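Local coordinates for 5' nucleotidase family protein (Staphylococcus aureus subsp. aureus, PDB 4Q7F), which belongs to the 5'-nucleotidase family, joining a calcineurin-like phosphoesterase domain that holds manganese and magnesium ions to a characteristic C-terminal domain, at residues Ser18-Tyr23 with Phe150-Gln155; Ala260-Gly265 with Gly272-Ser277. All coordinates share one frame; numbering follows the deposited sequence.

Contact 1. Residues Ser18-Tyr23 with Phe150-Gln155; sequences SNIAFY and FQVGDQ
Ile20 meets Val152 through its last carbon: CD1 comes within 3.6 Å of Val152 CG2, the methyl that lies beside the valine's backbone N. The isoleucine chain is fully stretched (chi1 178°, chi2 -180°), which carries CD1 clear of its own strand, and the same methyl also arrives at the edge of the Phe150 ring, 4.1 Å from CE2. The second contact is aromatic. Phe22 and Phe150 approach from opposite directions and meet at their rims, Phe22 CE2 4.0 Å from Phe150 CZ, each atom lying near the plane of the other ring, so neither offers its face to its partner. These apolar groups are part of the layer between the two mixed beta-sheets that form the core of the calcineurin-like fold: strand 19-25 lies inside one sheet and strand 147-152 is an outermost strand of the other. The axes of the short strand pieces pass 9.7 Å apart at 133°, too far for pairing between main chains, whose hydrogen bonds go to neighbours within each sheet. Beyond Val152 the chain reverses in a type II' turn, with Gly153 at its first corner, closed by Gln155 N to Val152 O at 2.9 Å. Phe150 also stacks on Phe66, which belongs to the sheet of Ile20.

Contact 2. Residues Ala260-Gly265 with Gly272-Ser277; sequences AVIQPG and GRVVLS
Ala260, Ile262 and Pro264 pack against Gly272 and Val274 in a face-to-face contact between the two beta-sheets of the calcineurin-like sandwich, with strand 259-264 on one side and strand 270-278 on the other. The two pieces run nearly antiparallel, at 160°, yet their axes stay 7.5 Å apart; the residues that meet face each other from different sheets, and their side chains, not backbone bonds, make the contact. Val274 stands at its middle and divides its methyls between two partners. CG1, beside the carbonyl carbon, touches Ala260 CB at 3.8 Å, while CG2, beside the backbone N, presses against Ile262 CG1 at 3.5 Å, a tight carbon pair. The side chains of Ile262 and Val274 lie alongside each other, pointing in opposite directions. With CG1 turned away from its carbonyl carbon (chi1 -70°), Ile262 sends its other branch, CG2, to Gly272 CA at 4.1 Å. The glycine has no side chain, which lets the isoleucine settle close over its backbone. The strands converge there: Pro264 and Gly272 are 5.3 Å apart between CA atoms, and Pro264 CB lies 3.9 Å from Gly272 N. The polar side chains point away from the opposing strand. Gln263 bonds to Thr245 and Arg250, and Arg273 leaves on the far face of its sheet to form a salt bridge with Asp58. The interface therefore depends on shape and the burial of small aliphatic groups, with the charged and amide side chains kept off the seam.

How the contacts relate
Contacts 1 and 2 are two places in one sandwich, their centres 14 Å apart, and both join its two sheets. They meet in the sheet that holds strands 19-25 and 270-278, which run antiparallel: probable hydrogen bonds run from Phe22 N to Val274 O at 2.7 Å and from Ile20 N to Leu276 O at 2.9 Å. Contact 2 is nearer the metal site, the side chain of Pro264 being about 10 Å from the manganese and about 11 Å from the magnesium. Strand 19-25, which supplies one side of contact 1, ends just before the manganese ligands Asp27 and His29, so the strand itself leads from contact 1 toward the metals.

Contact 1. Residues Ser18-Tyr23 with Phe150-Gln155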
loop_
_atom_site.group_PDB
_atom_site.type_symbol
_atom_site.label_atom_id
_atom_site.label_comp_id
_atom_site.label_asym_id
_atom_site.label_seq_id
_atom_site.Cartn_x
_atom_site.Cartn_y
_atom_site.Cartn_z
ATOM N N SER A 18 -16.051 28.320 20.998
ATOM C CA SER A 18 -14.668 27.767 20.983
ATOM C C SER A 18 -14.578 26.628 19.969
ATOM O O SER A 18 -15.597 26.047 19.580
ATOM C CB SER A 18 -14.278 27.291 22.368
ATOM O OG SER A 18 -15.266 26.417 22.874
ATOM N N ASN A 19 -13.369 26.291 19.545
ATOM C CA ASN A 19 -13.235 25.262 18.523
ATOM C C ASN A 19 -11.986 24.400 18.643
ATOM O O ASN A 19 -11.112 24.654 19.478
ATOM C CB ASN A 19 -13.306 25.930 17.156
ATOM C CG ASN A 19 -12.164 26.896 16.915
ATOM O OD1 ASN A 19 -11.044 26.687 17.378
ATOM N ND2 ASN A 19 -12.431 27.930 16.139
ATOM N N ILE A 20 -11.914 23.383 17.786
ATOM C CA ILE A 20 -10.804 22.470 17.797
ATOM C C ILE A 20 -10.666 21.848 16.439
ATOM O O ILE A 20 -11.649 21.366 15.841
ATOM C CB ILE A 20 -10.974 21.388 18.890
ATOM C CG1 ILE A 20 -9.797 20.398 18.861
ATOM C CG2 ILE A 20 -12.319 20.678 18.742
ATOM C CD1 ILE A 20 -9.890 19.303 19.899
ATOM N N ALA A 21 -9.441 21.860 15.936
ATOM C CA ALA A 21 -9.191 21.294 14.624
ATOM C C ALA A 21 -8.381 20.030 14.694
ATOM O O ALA A 21 -7.410 19.933 15.459
ATOM C CB ALA A 21 -8.492 22.314 13.729
ATOM N N PHE A 22 -8.793 19.068 13.864
ATOM C CA PHE A 22 -8.131 17.799 13.717
ATOM C C PHE A 22 -7.503 17.718 12.349
ATOM O O PHE A 22 -8.188 17.833 11.352
ATOM C CB PHE A 22 -9.128 16.650 13.870
ATOM C CG PHE A 22 -9.645 16.476 15.260
ATOM C CD1 PHE A 22 -10.777 17.147 15.681
ATOM C CD2 PHE A 22 -9.008 15.614 16.150
ATOM C CE1 PHE A 22 -11.267 16.967 16.960
ATOM C CE2 PHE A 22 -9.492 15.431 17.425
ATOM C CZ PHE A 22 -10.617 16.115 17.840
ATOM N N TYR A 23 -6.188 17.544 12.323
ATOM C CA TYR A 23 -5.422 17.408 11.091
ATOM C C TYR A 23 -4.899 15.991 10.956
ATOM O O TYR A 23 -4.305 15.432 11.897
ATOM C CB TYR A 23 -4.205 18.332 11.125
ATOM C CG TYR A 23 -4.555 19.770 11.129
ATOM C CD1 TYR A 23 -4.775 20.441 9.927
ATOM C CD2 TYR A 23 -4.674 20.485 12.327
ATOM C CE1 TYR A 23 -5.103 21.766 9.902
ATOM C CE2 TYR A 23 -4.987 21.824 12.317
ATOM C CZ TYR A 23 -5.203 22.457 11.102
ATOM O OH TYR A 23 -5.530 23.759 11.061
ATOM N N PHE A 150 -9.436 12.642 25.929
ATOM C CA PHE A 150 -8.936 13.956 26.359
ATOM C C PHE A 150 -10.087 14.952 26.438
ATOM O O PHE A 150 -11.154 14.722 25.862
ATOM C CB PHE A 150 -7.797 14.469 25.465
ATOM C CG PHE A 150 -8.181 14.672 24.034
ATOM C CD1 PHE A 150 -8.040 13.642 23.109
ATOM C CD2 PHE A 150 -8.658 15.898 23.597
ATOM C CE1 PHE A 150 -8.386 13.829 21.785
ATOM C CE2 PHE A 150 -9.010 16.088 22.269
ATOM C CZ PHE A 150 -8.867 15.053 21.363
ATOM N N GLN A 151 -9.881 16.040 27.173
ATOM C CA GLN A 151 -10.925 17.055 27.317
ATOM C C GLN A 151 -10.790 18.250 26.384
ATOM O O GLN A 151 -9.689 18.690 26.042
ATOM C CB GLN A 151 -11.035 17.560 28.765
ATOM C CG GLN A 151 -11.662 16.547 29.701
ATOM C CD GLN A 151 -10.843 15.283 29.775
ATOM O OE1 GLN A 151 -9.636 15.335 30.011
ATOM N NE2 GLN A 151 -11.490 14.138 29.572
ATOM N N VAL A 152 -11.948 18.745 25.977
ATOM C CA VAL A 152 -12.076 19.963 25.192
ATOM C C VAL A 152 -13.134 20.732 25.972
ATOM O O VAL A 152 -14.337 20.412 25.909
ATOM C CB VAL A 152 -12.573 19.721 23.761
ATOM C CG1 VAL A 152 -12.754 21.065 23.042
ATOM C CG2 VAL A 152 -11.613 18.812 23.017
ATOM N N GLY A 153 -12.676 21.707 26.753
ATOM C CA GLY A 153 -13.572 22.446 27.616
ATOM C C GLY A 153 -14.142 21.448 28.605
ATOM O O GLY A 153 -13.416 20.647 29.170
ATOM N N ASP A 154 -15.455 21.475 28.775
ATOM C CA ASP A 154 -16.141 20.561 29.687
ATOM C C ASP A 154 -16.651 19.286 28.984
ATOM O O ASP A 154 -17.515 18.583 29.508
ATOM C CB ASP A 154 -17.289 21.287 30.405
ATOM C CG ASP A 154 -18.281 21.930 29.444
ATOM O OD1 ASP A 154 -18.085 21.838 28.209
ATOM O OD2 ASP A 154 -19.259 22.538 29.926
ATOM N N GLN A 155 -16.123 19.017 27.792
ATOM C CA GLN A 155 -16.491 17.836 27.013
ATOM C C GLN A 155 -15.308 16.876 26.968
ATOM O O GLN A 155 -14.183 17.253 27.300
ATOM C CB GLN A 155 -16.843 18.220 25.572
ATOM C CG GLN A 155 -17.973 19.225 25.396
ATOM C CD GLN A 155 -19.280 18.777 26.026
ATOM O OE1 GLN A 155 -19.469 18.884 27.235
ATOM N NE2 GLN A 155 -20.208 18.327 25.196
#

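Contact 2. Residues Ala260-Gly265 with Gly272-Ser277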
loop_
_atom_site.group_PDB
_atom_site.type_symbol
_atom_site.label_atom_id
_atom_site.label_comp_id
_atom_site.label_asym_id
_atom_site.label_seq_id
_atom_site.Cartn_x
_atom_site.Cartn_y
_atom_site.Cartn_z
ATOM N N ALA A 260 -18.374 13.477 10.158
ATOM C CA ALA A 260 -17.387 14.034 9.250
ATOM C C ALA A 260 -16.511 12.859 8.796
ATOM O O ALA A 260 -15.913 12.161 9.635
ATOM C CB ALA A 260 -16.538 15.099 9.936
ATOM N N VAL A 261 -16.448 12.635 7.479
ATOM C CA VAL A 261 -15.671 11.530 6.895
ATOM C C VAL A 261 -14.479 12.054 6.089
ATOM O O VAL A 261 -14.634 12.913 5.206
ATOM C CB VAL A 261 -16.544 10.670 5.976
ATOM C CG1 VAL A 261 -15.762 9.460 5.488
ATOM C CG2 VAL A 261 -17.828 10.267 6.692
ATOM N N ILE A 262 -13.299 11.514 6.395
ATOM C CA ILE A 262 -12.055 11.901 5.765
ATOM C C ILE A 262 -11.170 10.745 5.291
ATOM O O ILE A 262 -11.007 9.719 5.987
ATOM C CB ILE A 262 -11.166 12.646 6.783
ATOM C CG1 ILE A 262 -11.739 14.016 7.116
ATOM C CG2 ILE A 262 -9.743 12.795 6.247
ATOM C CD1 ILE A 262 -11.513 15.075 6.051
ATOM N N GLN A 263 -10.592 10.928 4.104
ATOM C CA GLN A 263 -9.562 10.030 3.583
ATOM C C GLN A 263 -8.611 11.011 2.899
ATOM O O GLN A 263 -8.988 11.686 1.923
ATOM C CB GLN A 263 -10.072 8.922 2.648
ATOM C CG GLN A 263 -8.982 7.844 2.522
ATOM C CD GLN A 263 -9.421 6.545 1.892
ATOM O OE1 GLN A 263 -8.755 6.031 0.993
ATOM N NE2 GLN A 263 -10.519 5.986 2.375
ATOM N N PRO A 264 -7.393 11.154 3.447
ATOM C CA PRO A 264 -6.486 12.150 2.952
ATOM C C PRO A 264 -5.422 11.695 1.962
ATOM O O PRO A 264 -4.253 12.073 2.092
ATOM C CB PRO A 264 -5.862 12.672 4.239
ATOM C CG PRO A 264 -5.832 11.494 5.138
ATOM C CD PRO A 264 -6.868 10.524 4.670
ATOM N N GLY A 265 -5.798 10.882 0.987
ATOM C CA GLY A 265 -4.862 10.484 -0.041
ATOM C C GLY A 265 -3.601 9.759 0.435
ATOM O O GLY A 265 -3.648 8.856 1.295
ATOM N N GLY A 272 -6.090 16.206 5.751
ATOM C CA GLY A 272 -7.496 16.255 6.134
ATOM C C GLY A 272 -7.632 17.186 7.319
ATOM O O GLY A 272 -6.796 17.146 8.224
ATOM N N ARG A 273 -8.654 18.040 7.302
ATOM C CA ARG A 273 -8.904 18.958 8.426
ATOM C C ARG A 273 -10.375 18.883 8.789
ATOM O O ARG A 273 -11.234 19.070 7.934
ATOM C CB ARG A 273 -8.547 20.398 8.097
ATOM C CG ARG A 273 -8.697 21.341 9.289
ATOM C CD ARG A 273 -8.456 22.785 8.901
ATOM N NE ARG A 273 -9.570 23.364 8.134
ATOM C CZ ARG A 273 -9.498 24.494 7.437
ATOM N NH1 ARG A 273 -8.369 25.189 7.376
ATOM N NH2 ARG A 273 -10.564 24.955 6.802
ATOM N N VAL A 274 -10.651 18.553 10.046
ATOM C CA VAL A 274 -12.009 18.518 10.541
ATOM C C VAL A 274 -12.046 19.461 11.714
ATOM O O VAL A 274 -11.226 19.339 12.616
ATOM C CB VAL A 274 -12.419 17.111 10.977
ATOM C CG1 VAL A 274 -13.798 17.133 11.618
ATOM C CG2 VAL A 274 -12.412 16.181 9.767
ATOM N N VAL A 275 -12.983 20.410 11.689
ATOM C CA VAL A 275 -13.124 21.376 12.747
ATOM C C VAL A 275 -14.438 21.165 13.470
ATOM O O VAL A 275 -15.505 20.978 12.851
ATOM C CB VAL A 275 -13.103 22.831 12.220
ATOM C CG1 VAL A 275 -13.217 23.823 13.374
ATOM C CG2 VAL A 275 -11.847 23.093 11.407
ATOM N N LEU A 276 -14.351 21.178 14.790
ATOM C CA LEU A 276 -15.521 21.083 15.619
ATOM C C LEU A 276 -15.617 22.406 16.369
ATOM O O LEU A 276 -14.581 22.989 16.715
ATOM C CB LEU A 276 -15.397 19.931 16.598
ATOM C CG LEU A 276 -15.139 18.516 16.133
ATOM C CD1 LEU A 276 -15.290 17.616 17.353
ATOM C CD2 LEU A 276 -16.061 18.050 15.011
ATOM N N SER A 277 -16.837 22.917 16.573
ATOM C CA SER A 277 -17.030 24.176 17.322
ATOM C C SER A 277 -18.278 24.106 18.200
ATOM O O SER A 277 -19.218 23.370 17.906
ATOM C CB SER A 277 -17.074 25.415 16.401
ATOM O OG SER A 277 -18.133 25.350 15.457
#